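Local atomic coordinates of ABC transporter, solute-binding protein (Staphylococcus aureus, PDB entry 6LKK), a protein that binds glucose 6-phosphate and probably serves as the extracellular sugar-phosphate sensor of a two-component signalling system. Residues R145-Y148 / S149-H152; H151-V154 / S155-H158. All blocks are in the same frame, centred on the assembly; numbering follows the deposited sequence.

Contact 1 of 2, residues R145-Y148 / S149-H152; sequences RAIY and SMHH
Ser149 turns back on the preceding helical turn with both its backbone and its side chain. Its N donates to Arg145 O at 2.8 Å, the usual helical bond. Its OG donates to Ala146 O, also at 2.8 Å. With chi1 at 79°, OG sits between its own backbone N and carbonyl carbon, where it reaches back to Ala146 O. Met150 N makes a weak bond to Ile147 O at 3.3 Å and a still longer weak one to Ala146 O. The Met150 side chain lies beside Ile147, pointing the same way, and its bent end puts CE 3.9 Å from Ile147 CG2. A water accepts from His151 N at 2.7 Å and lies where it can donate to Ile147 O. His152 leaves the helix with positive phi, and its CA stands over the Tyr148 ring in a CH-pi contact, 3.8 Å from the centroid. The imidazole turns its edge to the same ring in an offset edge-to-face pair, planes 89° apart. Its NE2 bonds to Lys280 O. The helix 138-151 thus ends with weakening backbone bonds. A serine hydroxyl, a water and the Tyr148 ring add to them, so the end is held partly by side chains.

Contact 2 of 2, residues H151-V154 / S155-H158; sequences HHRV and SDVH
A chi1 of -53° sets His151 CG anti to its carbonyl carbon, and the turn of the ring about chi2 points ND1 at the Asp156 carboxylate. Asp156 CG also lies beside its own backbone N, and OD2 comes to meet that ring. ND1 donates to OD2 over 3.3 Å, with an angle of 161° at the hydrogen. OD2 lies in the plane of the ring, at its edge. The nitrogen meets OD2 on the syn side, somewhat out of the carboxylate plane, and ring and carboxylate are turned 60° apart. A water 2.7 Å from Asp156 OD2 also accepts a bond from Arg153 N at 3.3 Å. With the imidazole N-H and possibly this water on OD2, the carboxylate would be held against the connecting loop, which might favour its charged form. Asp156 N donates to Arg153 O at 3.1 Å from above the carbonyl plane. The first full helical bond follows, His158 N to Val154 O at 3.0 Å and nearly straight. On that flank Val154 and His158 run side by side. Val154 CG1 lies over one face of the imidazole, 3.7 Å from its centroid and offset toward the rim, in a CH-pi contact. The far nitrogen of that ring, His158 NE2, bonds to Ile293 O of the helix 286-293. Val154 also touches Met292 there. Together these links form a short helix-loop-helix junction, in which the first turn of helix 154-161 is fastened to the end of the helix before it, well away from the sugar-phosphate pocket.

How the contacts relate
Contact 1 comes first in the chain, at the end of helix 138-151. Contact 2 follows directly, through the short loop into helix 154-161. Their centres are about 6 Å apart, and they share His151, His152 and one water. They also touch each other: Ile147 CG2 is 3.5 Å from Asp156 O, and Tyr148 CE1 is 3.6 Å from Arg153 N. Tyr148 also packs on Val154 and Val157, so the two helices meet beyond the loop that joins them. Both contacts lie on the same side of the chain's centre. Helix 138-151 starts at the binding residues Thr138 and Thr139, so the junction closes the end of that helix remote from the ligand.

Contact 1 of 2, residues R145-Y148 / S149-H152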
ATOM      1  N   ARG A 145       3.431  -3.777 -12.083  1.00 17.46           N
ATOM      2  CA  ARG A 145       3.742  -2.546 -12.801  1.00 18.43           C
ATOM      3  C   ARG A 145       5.228  -2.214 -12.704  1.00 20.49           C
ATOM      4  O   ARG A 145       5.837  -1.768 -13.683  1.00 18.14           O
ATOM      5  CB  ARG A 145       2.904  -1.385 -12.263  1.00 19.96           C
ATOM      6  CG  ARG A 145       1.430  -1.444 -12.634  1.00 21.63           C
ATOM      7  CD  ARG A 145       0.885  -0.061 -12.964  1.00 33.28           C
ATOM      8  NE  ARG A 145       1.406   0.436 -14.236  1.00 45.40           N
ATOM      9  CZ  ARG A 145       1.086   1.609 -14.774  1.00 56.06           C
ATOM     10  NH1 ARG A 145       0.241   2.424 -14.158  1.00 63.65           N
ATOM     11  NH2 ARG A 145       1.616   1.970 -15.934  1.00 56.21           N
ATOM     12  N   ALA A 146       5.831  -2.425 -11.531  1.00 20.88           N
ATOM     13  CA  ALA A 146       7.257  -2.150 -11.377  1.00 18.61           C
ATOM     14  C   ALA A 146       8.089  -3.029 -12.301  1.00 16.62           C
ATOM     15  O   ALA A 146       9.045  -2.558 -12.928  1.00 20.80           O
ATOM     16  CB  ALA A 146       7.680  -2.358  -9.923  1.00 19.44           C
ATOM     17  N   ILE A 147       7.737  -4.312 -12.399  1.00 17.33           N
ATOM     18  CA  ILE A 147       8.471  -5.221 -13.272  1.00 18.10           C
ATOM     19  C   ILE A 147       8.260  -4.843 -14.733  1.00 19.56           C
ATOM     20  O   ILE A 147       9.204  -4.843 -15.532  1.00 20.14           O
ATOM     21  CB  ILE A 147       8.048  -6.673 -12.981  1.00 17.96           C
ATOM     22  CG1 ILE A 147       8.500  -7.066 -11.570  1.00 18.23           C
ATOM     23  CG2 ILE A 147       8.624  -7.637 -14.018  1.00 19.02           C
ATOM     24  CD1 ILE A 147       7.991  -8.405 -11.102  1.00 19.72           C
ATOM     25  N   TYR A 148       7.023  -4.510 -15.106  1.00 20.12           N
ATOM     26  CA  TYR A 148       6.765  -4.086 -16.478  1.00 18.85           C
ATOM     27  C   TYR A 148       7.514  -2.802 -16.807  1.00 21.33           C
ATOM     28  O   TYR A 148       7.971  -2.615 -17.940  1.00 23.04           O
ATOM     29  CB  TYR A 148       5.267  -3.888 -16.701  1.00 19.44           C
ATOM     30  CG  TYR A 148       4.943  -3.432 -18.105  1.00 22.77           C
ATOM     31  CD1 TYR A 148       4.939  -4.331 -19.160  1.00 26.28           C
ATOM     32  CD2 TYR A 148       4.657  -2.102 -18.375  1.00 22.29           C
ATOM     33  CE1 TYR A 148       4.653  -3.920 -20.447  1.00 28.67           C
ATOM     34  CE2 TYR A 148       4.368  -1.680 -19.662  1.00 28.48           C
ATOM     35  CZ  TYR A 148       4.369  -2.596 -20.692  1.00 26.33           C
ATOM     36  OH  TYR A 148       4.083  -2.191 -21.976  1.00 31.40           O
ATOM     37  N   SER A 149       7.654  -1.906 -15.830  1.00 20.06           N
ATOM     38  CA  SER A 149       8.262  -0.609 -16.100  1.00 21.41           C
ATOM     39  C   SER A 149       9.746  -0.713 -16.422  1.00 21.97           C
ATOM     40  O   SER A 149      10.292   0.209 -17.033  1.00 26.40           O
ATOM     41  CB  SER A 149       8.066   0.325 -14.905  1.00 23.54           C
ATOM     42  OG  SER A 149       8.992   0.032 -13.872  1.00 22.95           O
ATOM     43  N   MET A 150      10.411  -1.803 -16.029  1.00 20.86           N
ATOM     44  CA  MET A 150      11.850  -1.915 -16.254  1.00 21.13           C
ATOM     45  C   MET A 150      12.191  -1.694 -17.721  1.00 24.59           C
ATOM     46  O   MET A 150      13.023  -0.845 -18.062  1.00 26.56           O
ATOM     47  CB  MET A 150      12.350  -3.288 -15.799  1.00 25.30           C
ATOM     48  CG  MET A 150      12.253  -3.531 -14.300  1.00 22.01           C
ATOM     49  SD  MET A 150      13.094  -5.043 -13.785  1.00 25.27           S
ATOM     50  CE  MET A 150      12.185  -6.275 -14.715  1.00 25.16           C
ATOM     51  N   HIS A 151      11.551  -2.456 -18.605  1.00 22.35           N
ATOM     52  CA  HIS A 151      11.784  -2.361 -20.037  1.00 25.54           C
ATOM     53  C   HIS A 151      10.480  -2.287 -20.817  1.00 26.95           C
ATOM     54  O   HIS A 151      10.504  -2.350 -22.053  1.00 27.07           O
ATOM     55  CB  HIS A 151      12.619  -3.553 -20.516  1.00 26.29           C
ATOM     56  CG  HIS A 151      13.890  -3.741 -19.748  1.00 25.53           C
ATOM     57  ND1 HIS A 151      14.121  -4.839 -18.949  1.00 29.68           N
ATOM     58  CD2 HIS A 151      14.994  -2.963 -19.644  1.00 31.25           C
ATOM     59  CE1 HIS A 151      15.316  -4.734 -18.393  1.00 30.43           C
ATOM     60  NE2 HIS A 151      15.865  -3.604 -18.799  1.00 33.87           N
ATOM     61  N   HIS A 152       9.346  -2.143 -20.129  1.00 24.67           N
ATOM     62  CA  HIS A 152       8.034  -2.112 -20.771  1.00 26.23           C
ATOM     63  C   HIS A 152       7.820  -3.368 -21.611  1.00 27.11           C
ATOM     64  O   HIS A 152       7.395  -3.312 -22.767  1.00 27.47           O
ATOM     65  CB  HIS A 152       7.869  -0.838 -21.598  1.00 27.16           C
ATOM     66  CG  HIS A 152       7.998   0.411 -20.783  1.00 32.28           C
ATOM     67  ND1 HIS A 152       9.194   1.082 -20.632  1.00 38.10           N
ATOM     68  CD2 HIS A 152       7.091   1.089 -20.042  1.00 32.18           C
ATOM     69  CE1 HIS A 152       9.011   2.131 -19.851  1.00 43.77           C
ATOM     70  NE2 HIS A 152       7.744   2.157 -19.478  1.00 40.16           N
TER
HETATM   71  O   HOH W   1      10.018  -4.695 -18.321  1.00 23.81           O

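Contact 2 of 2, residues H151-V154 / S155-H158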
ATOM      1  N   HIS A 151      11.551  -2.456 -18.605  1.00 22.35           N
ATOM      2  CA  HIS A 151      11.784  -2.361 -20.037  1.00 25.54           C
ATOM      3  C   HIS A 151      10.480  -2.287 -20.817  1.00 26.95           C
ATOM      4  O   HIS A 151      10.504  -2.350 -22.053  1.00 27.07           O
ATOM      5  CB  HIS A 151      12.619  -3.553 -20.516  1.00 26.29           C
ATOM      6  CG  HIS A 151      13.890  -3.741 -19.748  1.00 25.53           C
ATOM      7  ND1 HIS A 151      14.121  -4.839 -18.949  1.00 29.68           N
ATOM      8  CD2 HIS A 151      14.994  -2.963 -19.644  1.00 31.25           C
ATOM      9  CE1 HIS A 151      15.316  -4.734 -18.393  1.00 30.43           C
ATOM     10  NE2 HIS A 151      15.865  -3.604 -18.799  1.00 33.87           N
ATOM     11  N   HIS A 152       9.346  -2.143 -20.129  1.00 24.67           N
ATOM     12  CA  HIS A 152       8.034  -2.112 -20.771  1.00 26.23           C
ATOM     13  C   HIS A 152       7.820  -3.368 -21.611  1.00 27.11           C
ATOM     14  O   HIS A 152       7.395  -3.312 -22.767  1.00 27.47           O
ATOM     15  CB  HIS A 152       7.869  -0.838 -21.598  1.00 27.16           C
ATOM     16  CG  HIS A 152       7.998   0.411 -20.783  1.00 32.28           C
ATOM     17  ND1 HIS A 152       9.194   1.082 -20.632  1.00 38.10           N
ATOM     18  CD2 HIS A 152       7.091   1.089 -20.042  1.00 32.18           C
ATOM     19  CE1 HIS A 152       9.011   2.131 -19.851  1.00 43.77           C
ATOM     20  NE2 HIS A 152       7.744   2.157 -19.478  1.00 40.16           N
ATOM     21  N   ARG A 153       8.115  -4.516 -21.005  1.00 24.88           N
ATOM     22  CA  ARG A 153       7.991  -5.812 -21.657  1.00 22.99           C
ATOM     23  C   ARG A 153       7.134  -6.724 -20.794  1.00 26.19           C
ATOM     24  O   ARG A 153       7.486  -7.006 -19.643  1.00 25.17           O
ATOM     25  CB  ARG A 153       9.369  -6.433 -21.901  1.00 29.55           C
ATOM     26  CG  ARG A 153      10.233  -5.582 -22.804  1.00 27.96           C
ATOM     27  CD  ARG A 153      11.515  -6.271 -23.221  1.00 30.57           C
ATOM     28  NE  ARG A 153      12.159  -5.524 -24.298  1.00 33.01           N
ATOM     29  CZ  ARG A 153      13.218  -5.940 -24.984  1.00 37.94           C
ATOM     30  NH1 ARG A 153      13.778  -7.112 -24.715  1.00 39.25           N
ATOM     31  NH2 ARG A 153      13.715  -5.176 -25.945  1.00 32.48           N
ATOM     32  N   VAL A 154       6.009  -7.178 -21.350  1.00 28.09           N
ATOM     33  CA  VAL A 154       5.175  -8.148 -20.651  1.00 22.84           C
ATOM     34  C   VAL A 154       5.948  -9.433 -20.391  1.00 24.26           C
ATOM     35  O   VAL A 154       5.682 -10.139 -19.411  1.00 24.90           O
ATOM     36  CB  VAL A 154       3.889  -8.418 -21.459  1.00 28.15           C
ATOM     37  CG1 VAL A 154       3.075  -9.539 -20.829  1.00 29.87           C
ATOM     38  CG2 VAL A 154       3.054  -7.153 -21.556  1.00 31.06           C
ATOM     39  N   SER A 155       6.910  -9.764 -21.256  1.00 25.18           N
ATOM     40  CA  SER A 155       7.685 -10.983 -21.053  1.00 24.73           C
ATOM     41  C   SER A 155       8.420 -10.961 -19.718  1.00 24.50           C
ATOM     42  O   SER A 155       8.603 -12.013 -19.096  1.00 25.93           O
ATOM     43  CB  SER A 155       8.669 -11.180 -22.208  1.00 27.33           C
ATOM     44  OG  SER A 155       9.498 -10.045 -22.378  1.00 32.10           O
ATOM     45  N   ASP A 156       8.835  -9.777 -19.252  1.00 26.06           N
ATOM     46  CA  ASP A 156       9.480  -9.685 -17.945  1.00 22.20           C
ATOM     47  C   ASP A 156       8.503 -10.022 -16.826  1.00 21.57           C
ATOM     48  O   ASP A 156       8.882 -10.652 -15.832  1.00 20.24           O
ATOM     49  CB  ASP A 156      10.062  -8.288 -17.733  1.00 21.26           C
ATOM     50  CG  ASP A 156      11.313  -8.040 -18.554  1.00 26.74           C
ATOM     51  OD1 ASP A 156      12.041  -9.012 -18.848  1.00 30.74           O
ATOM     52  OD2 ASP A 156      11.572  -6.868 -18.900  1.00 28.27           O
ATOM     53  N   VAL A 157       7.245  -9.600 -16.962  1.00 20.78           N
ATOM     54  CA  VAL A 157       6.236  -9.941 -15.963  1.00 19.94           C
ATOM     55  C   VAL A 157       6.002 -11.444 -15.949  1.00 20.52           C
ATOM     56  O   VAL A 157       5.989 -12.080 -14.890  1.00 20.42           O
ATOM     57  CB  VAL A 157       4.931  -9.170 -16.233  1.00 20.85           C
ATOM     58  CG1 VAL A 157       3.846  -9.578 -15.246  1.00 21.01           C
ATOM     59  CG2 VAL A 157       5.174  -7.667 -16.160  1.00 20.29           C
ATOM     60  N   HIS A 158       5.819 -12.035 -17.132  1.00 23.85           N
ATOM     61  CA  HIS A 158       5.546 -13.466 -17.208  1.00 23.29           C
ATOM     62  C   HIS A 158       6.726 -14.283 -16.701  1.00 20.14           C
ATOM     63  O   HIS A 158       6.536 -15.321 -16.054  1.00 23.59           O
ATOM     64  CB  HIS A 158       5.200 -13.854 -18.645  1.00 25.57           C
ATOM     65  CG  HIS A 158       3.873 -13.340 -19.107  1.00 26.14           C
ATOM     66  ND1 HIS A 158       3.488 -13.353 -20.430  1.00 30.10           N
ATOM     67  CD2 HIS A 158       2.836 -12.807 -18.418  1.00 29.25           C
ATOM     68  CE1 HIS A 158       2.275 -12.843 -20.539  1.00 35.73           C
ATOM     69  NE2 HIS A 158       1.855 -12.505 -19.333  1.00 33.39           N
TER
HETATM   70  O   HOH W   1      10.018  -4.695 -18.321  1.00 23.81           O